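Local coordinates for ADP-ribosylation factor-binding protein GGA1 (Saccharomyces cerevisiae, PDB 5CN2) that may help regulate membrane traffic through the trans-Golgi network, this piece being its C-terminal gamma-adaptin ear (GAE) domain, at residues A[72-75]-A[76-80]. Numbering follows the deposited sequence.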
loop_
_atom_site.group_PDB
_atom_site.type_symbol
_atom_site.label_atom_id
_atom_site.label_comp_id
_atom_site.label_asym_id
_atom_site.label_seq_id
_atom_site.Cartn_x
_atom_site.Cartn_y
_atom_site.Cartn_z
ATOM N N ASN A 72 6.185 -7.980 -9.175
ATOM C CA ASN A 72 6.800 -6.656 -9.213
ATOM C C ASN A 72 6.712 -5.960 -10.578
ATOM O O ASN A 72 7.389 -4.950 -10.831
ATOM C CB ASN A 72 8.251 -6.745 -8.702
ATOM C CG ASN A 72 9.236 -7.357 -9.706
ATOM O OD1 ASN A 72 10.437 -7.182 -9.519
ATOM N ND2 ASN A 72 8.768 -8.047 -10.758
ATOM N N MET A 73 5.857 -6.494 -11.437
ATOM C CA MET A 73 5.629 -5.942 -12.766
ATOM C C MET A 73 4.153 -5.602 -12.938
ATOM O O MET A 73 3.301 -6.312 -12.443
ATOM C CB MET A 73 6.072 -6.960 -13.822
ATOM C CG MET A 73 6.077 -6.440 -15.257
ATOM S SD MET A 73 4.628 -6.905 -16.235
ATOM N N LEU A 74 3.865 -4.515 -13.645
ATOM C CA LEU A 74 2.496 -4.153 -14.013
ATOM C C LEU A 74 2.380 -3.790 -15.501
ATOM O O LEU A 74 2.992 -2.823 -15.980
ATOM C CB LEU A 74 2.028 -2.942 -13.215
ATOM C CG LEU A 74 1.689 -3.022 -11.724
ATOM C CD1 LEU A 74 1.511 -1.595 -11.210
ATOM C CD2 LEU A 74 0.426 -3.838 -11.478
ATOM N N GLN A 75 1.523 -4.510 -16.213
ATOM C CA GLN A 75 1.307 -4.268 -17.637
ATOM C C GLN A 75 0.583 -2.923 -17.807
ATOM O O GLN A 75 0.003 -2.383 -16.858
ATOM C CB GLN A 75 0.450 -5.388 -18.266
ATOM C CG GLN A 75 0.816 -6.832 -17.912
ATOM C CD GLN A 75 1.959 -7.404 -18.739
ATOM O OE1 GLN A 75 2.699 -6.669 -19.395
ATOM N NE2 GLN A 75 2.111 -8.730 -18.705
ATOM N N SER A 76 0.594 -2.402 -19.028
ATOM C CA SER A 76 -0.161 -1.208 -19.364
ATOM C C SER A 76 -1.622 -1.359 -18.977
ATOM O O SER A 76 -2.209 -2.439 -19.105
ATOM C CB SER A 76 -0.070 -0.932 -20.868
ATOM O OG SER A 76 1.273 -0.689 -21.255
ATOM N N ASN A 77 -2.214 -0.274 -18.498
ATOM C CA ASN A 77 -3.621 -0.297 -18.136
ATOM C C ASN A 77 -4.029 -1.609 -17.419
ATOM O O ASN A 77 -5.027 -2.231 -17.758
ATOM C CB ASN A 77 -4.464 -0.061 -19.401
ATOM C CG ASN A 77 -4.146 1.263 -20.078
ATOM O OD1 ASN A 77 -3.658 1.289 -21.205
ATOM N ND2 ASN A 77 -4.409 2.364 -19.393
ATOM N N SER A 78 -3.229 -2.016 -16.434
ATOM C CA SER A 78 -3.510 -3.190 -15.587
ATOM C C SER A 78 -4.066 -2.741 -14.219
ATOM O O SER A 78 -3.409 -2.009 -13.460
ATOM C CB SER A 78 -2.224 -4.008 -15.404
ATOM O OG SER A 78 -2.353 -5.072 -14.474
ATOM N N ARG A 79 -5.287 -3.171 -13.926
ATOM C CA ARG A 79 -5.903 -2.980 -12.624
ATOM C C ARG A 79 -5.535 -4.122 -11.659
ATOM O O ARG A 79 -5.585 -5.293 -12.024
ATOM C CB ARG A 79 -7.418 -2.911 -12.774
ATOM C CG ARG A 79 -8.127 -2.447 -11.513
ATOM C CD ARG A 79 -9.602 -2.835 -11.525
ATOM N NE ARG A 79 -10.431 -1.755 -12.061
ATOM C CZ ARG A 79 -10.976 -0.775 -11.341
ATOM N NH1 ARG A 79 -10.807 -0.707 -10.024
ATOM N NH2 ARG A 79 -11.713 0.147 -11.950
ATOM N N ASP A 80 -5.171 -3.772 -10.433
ATOM C CA ASP A 80 -4.877 -4.764 -9.392
ATOM C C ASP A 80 -3.899 -5.842 -9.876
ATOM O O ASP A 80 -4.066 -7.005 -9.569
ATOM C CB ASP A 80 -6.171 -5.439 -8.910
ATOM C CG ASP A 80 -7.170 -4.472 -8.243
ATOM O OD1 ASP A 80 -6.854 -3.303 -7.923
ATOM O OD2 ASP A 80 -8.309 -4.921 -7.995
#
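The carbonyl oxygen of Gln75 receives one weak hydrogen bond from Ser78 N, 3.3 Å from Gln75 O, with a strongly bent N-H...O angle of 123°. Ser78 CB also lies close to this oxygen, 3.1 Å from Gln75 O, so the amide and the side-chain root of one residue both crowd it. The chain reverses between them through Ser76 and Asn77. Ser76 has an extended backbone, and its hydroxyl makes a weak hydrogen bond to Ser46 O, a use for a small polar side chain at this corner. Asn77 takes the left-handed conformation (phi 41°), which asparagine tolerates better than most residues that have a side chain. Across the turn, Gln75 CB and Ser78 CB sit 4.2 Å apart, and the Gln75 chain bends at its second torsion, carrying its amide away toward the surface, where a polar end is at home. Ser78 turns its OG away from its own N (chi1 173°), which brings the hydroxyl near the buried Leu74, and Ser78 OG stands 4.3 Å from Leu74 CD2. This is a loose contact that suits a small side chain beside a buried leucine whose side chain also packs on Ile49. Backbone bonds from Leu74 to Ile49, Asn77 to Ser45 and Ser78 to Asn43 tie both limbs to residues 43-49. Gln75 to Ser78 thus form a beta turn, distorted from type II, that leads into strand 78-89 at one end of the immunoglobulin-like beta sandwich of the GAE domain.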